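Local coordinates for E3 SUMO-protein ligase SIZ2 (Saccharomyces cerevisiae, PDB 6U75), which probably acts as a SUMO E3 ligase of the PIAS family, promoting SUMO attachment to septins, and binds double-stranded DNA and zinc, at residues A[32-37]-A[132-137]; A[76-81]-A[89-94]; A[153-158]-A[197-202]. One frame throughout, in Å; residues are numbered along the deposited sequence.

Contacts 1 and 2 belong to the PINIT domain, and contact 3 lies some 41 and 36 Å from them, centre to centre, at the SP-RING. Contact 1 is wholly buried and brings strands of two different sheets face to face. Contact 2, nested within the chain between the segments of contact 1, packs a loop against another strand of one of those sheets and is only partly buried. Both rest on apolar and sulfur-containing side chains. Contact 3 is largely buried too; an isoleucine packs on the carbon chain of a buried lysine and, at its exposed side, on a carboxylate, and both charged groups have partners elsewhere. None has a hydrogen bond between its segments.

Contact 1: residues A[32-37]-A[132-137]; sequences MKFKVS and ISCFIV
Both side-chain pairs that join residues 32-37 to residues 132-137 use a sulfur atom, a thioether in one and a thiol in the other, and each sulfur comes from a different strand. M32 SD approaches the methyl branch of I132, 3.7 Å from CG2, and the terminal CE lies 4.1 Å from the same carbon. The M32 chain runs straight out from the backbone and then bends at its third torsion (chi3 55°), which brings CE back beside that methyl. Methionine suits this position because its flexible, unbranched chain can follow the shape of a branched neighbour. Two residues on, C134 SG stands obliquely to the F34 ring, 4.9 Å from the ring centroid and 35° off its normal, with CZ its nearest ring atom. V36 CG2, from the same segment as the ring, meets the ring edge in plane.

The CA atoms of M32 and I132 are 9.8 Å apart, too far for backbone pairing; these strands belong to two sheets packed together in the PINIT domain. Their backbones bond elsewhere: M32 to L119 and F34 to N117, C134 to I14. L54 and A17 also touch C134, where a small side chain leaves room for the phenyl ring opposite. With no hydrogen bond or charge pair across it, the contact implies cohesion through dispersion and exclusion of water, with polarisable sulfur adding to the first.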
# COMPACT_ATOMS: atom_id res chain seq x y z
N MET A 32 24.18 13.16 -0.30
CA MET A 32 24.29 12.34 -1.50
C MET A 32 24.28 13.24 -2.72
O MET A 32 23.35 14.02 -2.91
CB MET A 32 23.15 11.33 -1.59
CG MET A 32 23.06 10.36 -0.43
SD MET A 32 21.62 9.27 -0.55
CE MET A 32 21.86 8.56 -2.18
N LYS A 33 25.31 13.12 -3.55
CA LYS A 33 25.34 13.78 -4.85
C LYS A 33 25.06 12.75 -5.93
O LYS A 33 25.61 11.64 -5.90
CB LYS A 33 26.70 14.44 -5.12
CG LYS A 33 27.39 15.01 -3.89
CD LYS A 33 28.55 15.94 -4.28
CE LYS A 33 29.64 15.22 -5.06
NZ LYS A 33 30.37 14.21 -4.25
N PHE A 34 24.20 13.10 -6.89
CA PHE A 34 24.05 12.26 -8.06
C PHE A 34 23.40 13.05 -9.19
O PHE A 34 22.73 14.06 -8.96
CB PHE A 34 23.24 10.99 -7.76
CG PHE A 34 21.81 11.26 -7.37
CD1 PHE A 34 20.82 11.36 -8.33
CD2 PHE A 34 21.46 11.38 -6.04
CE1 PHE A 34 19.51 11.59 -7.98
CE2 PHE A 34 20.14 11.62 -5.67
CZ PHE A 34 19.17 11.72 -6.65
N LYS A 35 23.63 12.58 -10.41
CA LYS A 35 23.06 13.15 -11.61
C LYS A 35 22.06 12.18 -12.21
O LYS A 35 22.16 10.96 -12.03
CB LYS A 35 24.16 13.47 -12.64
CG LYS A 35 25.25 14.38 -12.11
CD LYS A 35 26.45 14.45 -13.06
CE LYS A 35 26.23 15.45 -14.18
NZ LYS A 35 26.20 16.85 -13.67
N VAL A 36 21.08 12.73 -12.93
CA VAL A 36 20.09 11.94 -13.65
C VAL A 36 20.29 12.23 -15.13
O VAL A 36 19.99 13.33 -15.60
CB VAL A 36 18.66 12.26 -13.20
CG1 VAL A 36 17.65 11.51 -14.06
CG2 VAL A 36 18.48 11.92 -11.73
N SER A 37 20.79 11.23 -15.86
CA SER A 37 21.13 11.39 -17.27
C SER A 37 19.99 12.01 -18.07
O SER A 37 18.84 11.98 -17.64
CB SER A 37 21.50 10.04 -17.88
OG SER A 37 20.38 9.18 -17.91
N ILE A 132 19.80 3.25 1.08
CA ILE A 132 19.08 4.29 0.36
C ILE A 132 19.28 4.05 -1.13
O ILE A 132 20.42 3.92 -1.59
CB ILE A 132 19.59 5.69 0.76
CG1 ILE A 132 19.39 5.94 2.26
CG2 ILE A 132 18.90 6.77 -0.07
CD1 ILE A 132 17.94 6.07 2.68
N SER A 133 18.18 3.99 -1.87
CA SER A 133 18.20 3.74 -3.30
C SER A 133 17.27 4.71 -4.00
O SER A 133 16.42 5.35 -3.37
CB SER A 133 17.79 2.30 -3.63
OG SER A 133 18.48 1.37 -2.82
N CYS A 134 17.42 4.81 -5.32
CA CYS A 134 16.54 5.64 -6.14
C CYS A 134 16.18 4.87 -7.39
O CYS A 134 17.05 4.29 -8.04
CB CYS A 134 17.21 6.97 -6.50
SG CYS A 134 17.63 8.00 -5.09
N PHE A 135 14.89 4.87 -7.73
CA PHE A 135 14.41 4.14 -8.90
C PHE A 135 13.43 4.99 -9.68
O PHE A 135 12.64 5.73 -9.09
CB PHE A 135 13.71 2.83 -8.50
CG PHE A 135 14.63 1.78 -7.95
CD1 PHE A 135 15.08 1.86 -6.64
CD2 PHE A 135 15.02 0.71 -8.72
CE1 PHE A 135 15.92 0.89 -6.13
CE2 PHE A 135 15.86 -0.27 -8.21
CZ PHE A 135 16.31 -0.17 -6.92
N ILE A 136 13.48 4.88 -10.99
CA ILE A 136 12.36 5.30 -11.81
C ILE A 136 11.31 4.20 -11.75
O ILE A 136 11.63 3.01 -11.83
CB ILE A 136 12.80 5.59 -13.26
CG1 ILE A 136 13.86 6.69 -13.25
CG2 ILE A 136 11.60 6.00 -14.11
CD1 ILE A 136 14.19 7.26 -14.61
N VAL A 137 10.05 4.59 -11.56
CA VAL A 137 8.98 3.63 -11.32
C VAL A 137 7.73 4.10 -12.05
O VAL A 137 7.48 5.29 -12.20
CB VAL A 137 8.68 3.46 -9.81
CG1 VAL A 137 9.94 3.05 -9.06
CG2 VAL A 137 8.10 4.74 -9.23

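Contact 2: residues A[76-81]-A[89-94]; sequences YPCELV and DNVKGL
V91 meets C78 and L80 at once, one with each arm of its fork, and has more surface buried by this contact than any other residue. Its CG1 reaches L80 CD1 tip to tip at 3.7 Å, while CG2 touches C78 SG at 3.7 Å. The first torsion of V91 (chi1 -73°) sets CG1 beside the backbone N and CG2 between N and the carbonyl carbon, so the two methyls spread toward C78 and L80, two residues apart, whose side chains both point to the loop. A beta-branched residue suits such a place: it fills a width that a single straight chain would not.

L80 is the buried partner, also packed on L121 of the adjacent strand and on L87, and its longer chain spans the gap to the loop. C78, small and only mildly polar, rests on L121 too. K92 is the next most covered residue, though its approach is loose: K92 CB lies 5.1 Å from Y76 CB, so the start of the chain lies beside Y76 while its charged end is paired with D73 in a salt bridge.

A weak bond from V91 N to D89 O closes an inverse gamma turn centred on N90, and V91 also touches A104. The arrangement is that of a loop following a beta hairpin, strands 79-82 and 85-86, and folding back against the L80 side of its first strand within the PINIT domain.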
# COMPACT_ATOMS: atom_id res chain seq x y z
N TYR A 76 13.43 7.13 11.58
CA TYR A 76 12.54 8.09 12.21
C TYR A 76 13.17 8.63 13.48
O TYR A 76 13.57 7.83 14.34
CB TYR A 76 11.18 7.47 12.53
CG TYR A 76 10.22 8.45 13.15
CD1 TYR A 76 9.51 9.35 12.36
CD2 TYR A 76 10.03 8.50 14.53
CE1 TYR A 76 8.64 10.26 12.92
CE2 TYR A 76 9.16 9.41 15.10
CZ TYR A 76 8.46 10.29 14.29
OH TYR A 76 7.59 11.19 14.85
N PRO A 77 13.28 9.96 13.65
CA PRO A 77 12.86 11.01 12.72
C PRO A 77 13.86 11.22 11.58
O PRO A 77 15.02 10.84 11.70
CB PRO A 77 12.79 12.24 13.60
CG PRO A 77 13.86 12.01 14.60
CD PRO A 77 13.80 10.53 14.90
N CYS A 78 13.40 11.85 10.50
CA CYS A 78 14.25 12.15 9.37
C CYS A 78 13.77 13.43 8.71
O CYS A 78 12.56 13.68 8.63
CB CYS A 78 14.26 11.02 8.34
SG CYS A 78 12.60 10.46 7.85
N GLU A 79 14.71 14.24 8.25
CA GLU A 79 14.40 15.41 7.43
C GLU A 79 15.12 15.24 6.09
O GLU A 79 16.35 15.24 6.04
CB GLU A 79 14.82 16.71 8.12
CG GLU A 79 14.58 17.96 7.29
CD GLU A 79 14.41 19.20 8.14
OE1 GLU A 79 13.66 19.14 9.13
OE2 GLU A 79 15.03 20.23 7.81
N LEU A 80 14.34 15.07 5.03
CA LEU A 80 14.87 14.92 3.68
C LEU A 80 14.78 16.25 2.95
O LEU A 80 13.71 16.87 2.91
CB LEU A 80 14.10 13.84 2.91
CG LEU A 80 14.22 12.42 3.45
CD1 LEU A 80 13.11 11.55 2.89
CD2 LEU A 80 15.58 11.83 3.12
N VAL A 81 15.90 16.68 2.37
CA VAL A 81 15.97 17.93 1.63
C VAL A 81 16.60 17.63 0.28
O VAL A 81 17.79 17.29 0.21
CB VAL A 81 16.78 19.00 2.38
CG1 VAL A 81 16.79 20.31 1.60
CG2 VAL A 81 16.21 19.22 3.78
N ASP A 89 6.68 14.51 2.06
CA ASP A 89 6.13 13.16 1.99
C ASP A 89 6.10 12.51 3.36
O ASP A 89 7.00 12.71 4.18
CB ASP A 89 6.97 12.31 1.03
CG ASP A 89 6.92 12.81 -0.41
OD1 ASP A 89 7.55 13.84 -0.70
OD2 ASP A 89 6.25 12.16 -1.24
N ASN A 90 5.04 11.74 3.62
CA ASN A 90 4.95 10.91 4.82
C ASN A 90 5.77 9.64 4.58
O ASN A 90 5.25 8.54 4.38
CB ASN A 90 3.50 10.60 5.14
CG ASN A 90 3.34 9.79 6.42
OD1 ASN A 90 3.37 8.56 6.39
ND2 ASN A 90 3.17 10.48 7.54
N VAL A 91 7.09 9.82 4.59
CA VAL A 91 7.99 8.76 4.14
C VAL A 91 7.83 7.50 4.99
O VAL A 91 7.85 6.38 4.47
CB VAL A 91 9.45 9.25 4.14
CG1 VAL A 91 9.68 10.22 2.98
CG2 VAL A 91 9.82 9.91 5.47
N LYS A 92 7.67 7.66 6.30
CA LYS A 92 7.56 6.53 7.22
C LYS A 92 6.27 6.67 8.02
O LYS A 92 6.24 7.31 9.07
CB LYS A 92 8.79 6.44 8.13
CG LYS A 92 9.38 5.04 8.22
CD LYS A 92 8.35 4.01 8.67
CE LYS A 92 8.98 2.64 8.83
NZ LYS A 92 7.95 1.56 8.89
N GLY A 93 5.19 6.07 7.51
CA GLY A 93 3.94 6.04 8.23
C GLY A 93 3.88 4.88 9.20
O GLY A 93 4.60 3.89 9.08
N LEU A 94 2.99 5.01 10.19
CA LEU A 94 2.84 4.02 11.25
C LEU A 94 4.19 3.74 11.91
O LEU A 94 4.83 2.71 11.70
CB LEU A 94 2.21 2.74 10.69
CG LEU A 94 1.19 2.04 11.61
CD1 LEU A 94 -0.10 2.84 11.66
CD2 LEU A 94 0.92 0.62 11.15

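Contact 3: residues A[153-158]-A[197-202]; sequences PKIIKQ and PAKTDQ
The carboxylate of D201 is the flat group that meets I155, and it does so with one oxygen. OD1 lies 3.3 Å from I155 CG1 and 3.4 Å from I155 CD1; both carbons are tilted out of the carboxylate plane, to the same side of it, so the ethyl arm passes obliquely above the OD1 end. The two side chains slide past each other in opposite directions. OD2, at the other corner, takes part in a salt bridge with K239, so the charge is balanced by a partner outside the two segments, and OD1 meets the isoleucine by van der Waals contact alone.

I155 carries most of the buried surface. Its CG1 is anti to the carbonyl carbon (chi1 -68°), and beyond it the ethyl arm extends toward the other segment, ending with CD1 3.9 Å from K199 CG and 4.0 Å from K199 CE. Here the arm crosses the lysine at about a right angle. K199 is extended beyond CG, so its methylenes offer an apolar flank while NZ travels on to a hydrogen bond with the backbone oxygen of H205. Lysine suits the place because it is apolar along its methylenes and charged at its end.

Strand 239-240 links the two segments through the backbone: I155 bonds to I240, and K199 to K239. I156 is the N-cap residue of helix 157-168. T200, whose side chain starts out away from the other segment, lies near C203, a ligand of the bound zinc with H205, C226 and C229. The contact therefore packs the approach to that helix against the small antiparallel sheet of the SP-RING, a RING-like zinc finger, beside its zinc site of three cysteines and one histidine.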
# COMPACT_ATOMS: atom_id res chain seq x y z
N PRO A 153 -12.15 -12.93 -11.23
CA PRO A 153 -13.35 -13.70 -10.87
C PRO A 153 -13.74 -13.45 -9.42
O PRO A 153 -12.89 -13.46 -8.52
CB PRO A 153 -12.92 -15.15 -11.10
CG PRO A 153 -11.44 -15.13 -10.95
CD PRO A 153 -10.99 -13.80 -11.47
N LYS A 154 -15.03 -13.21 -9.20
CA LYS A 154 -15.52 -12.90 -7.87
C LYS A 154 -15.63 -14.18 -7.03
O LYS A 154 -15.49 -15.30 -7.53
CB LYS A 154 -16.87 -12.20 -7.95
CG LYS A 154 -16.92 -11.08 -8.98
CD LYS A 154 -18.25 -10.34 -8.97
CE LYS A 154 -18.32 -9.30 -10.07
NZ LYS A 154 -17.19 -8.33 -10.01
N ILE A 155 -15.89 -14.00 -5.74
CA ILE A 155 -16.15 -15.11 -4.84
C ILE A 155 -17.61 -15.51 -5.01
O ILE A 155 -18.52 -14.75 -4.66
CB ILE A 155 -15.84 -14.75 -3.38
CG1 ILE A 155 -14.33 -14.56 -3.20
CG2 ILE A 155 -16.36 -15.82 -2.44
CD1 ILE A 155 -13.95 -13.88 -1.90
N ILE A 156 -17.85 -16.71 -5.56
CA ILE A 156 -19.20 -17.10 -5.93
C ILE A 156 -20.11 -17.12 -4.70
O ILE A 156 -19.67 -17.39 -3.57
CB ILE A 156 -19.19 -18.47 -6.63
CG1 ILE A 156 -18.51 -19.53 -5.75
CG2 ILE A 156 -18.49 -18.37 -7.97
CD1 ILE A 156 -18.61 -20.94 -6.29
N LYS A 157 -21.39 -16.83 -4.93
CA LYS A 157 -22.37 -16.81 -3.85
C LYS A 157 -22.60 -18.20 -3.27
O LYS A 157 -22.94 -18.32 -2.08
CB LYS A 157 -23.68 -16.21 -4.35
CG LYS A 157 -24.23 -16.83 -5.63
CD LYS A 157 -25.43 -16.06 -6.15
CE LYS A 157 -25.72 -16.38 -7.61
NZ LYS A 157 -26.10 -17.80 -7.83
N GLN A 158 -22.45 -19.25 -4.08
CA GLN A 158 -22.60 -20.60 -3.56
C GLN A 158 -21.61 -20.86 -2.43
O GLN A 158 -21.95 -21.49 -1.42
CB GLN A 158 -22.41 -21.62 -4.68
CG GLN A 158 -23.54 -21.66 -5.70
CD GLN A 158 -23.48 -20.52 -6.70
OE1 GLN A 158 -22.64 -19.63 -6.58
NE2 GLN A 158 -24.36 -20.55 -7.69
N PRO A 197 -17.79 -4.41 -2.49
CA PRO A 197 -17.54 -5.27 -1.33
C PRO A 197 -16.56 -6.39 -1.68
O PRO A 197 -16.86 -7.24 -2.52
CB PRO A 197 -18.93 -5.82 -0.98
CG PRO A 197 -19.68 -5.75 -2.26
CD PRO A 197 -19.17 -4.54 -2.99
N ALA A 198 -15.40 -6.38 -1.03
CA ALA A 198 -14.32 -7.30 -1.35
C ALA A 198 -13.76 -7.92 -0.09
O ALA A 198 -14.00 -7.46 1.03
CB ALA A 198 -13.20 -6.59 -2.12
N LYS A 199 -12.99 -8.99 -0.29
CA LYS A 199 -12.27 -9.67 0.78
C LYS A 199 -11.31 -10.67 0.15
O LYS A 199 -10.94 -10.52 -1.02
CB LYS A 199 -13.24 -10.35 1.75
CG LYS A 199 -14.05 -11.49 1.15
CD LYS A 199 -14.96 -12.12 2.19
CE LYS A 199 -15.55 -13.42 1.69
NZ LYS A 199 -16.44 -14.06 2.70
N THR A 200 -10.91 -11.69 0.90
CA THR A 200 -10.03 -12.73 0.39
C THR A 200 -10.61 -14.10 0.72
O THR A 200 -11.37 -14.26 1.67
CB THR A 200 -8.61 -12.62 0.97
OG1 THR A 200 -8.63 -12.98 2.35
CG2 THR A 200 -8.09 -11.20 0.82
N ASP A 201 -10.23 -15.09 -0.10
CA ASP A 201 -10.57 -16.47 0.22
C ASP A 201 -9.92 -16.92 1.52
O ASP A 201 -10.37 -17.89 2.13
CB ASP A 201 -10.14 -17.39 -0.92
CG ASP A 201 -10.90 -17.12 -2.20
OD1 ASP A 201 -12.10 -16.77 -2.12
OD2 ASP A 201 -10.31 -17.27 -3.29
N GLN A 202 -8.87 -16.22 1.97
CA GLN A 202 -8.21 -16.54 3.22
C GLN A 202 -8.96 -15.99 4.43
O GLN A 202 -8.61 -16.34 5.57
CB GLN A 202 -6.78 -15.98 3.23
CG GLN A 202 -6.12 -15.90 1.86
CD GLN A 202 -6.15 -17.22 1.10
OE1 GLN A 202 -5.68 -18.24 1.60
NE2 GLN A 202 -6.71 -17.20 -0.10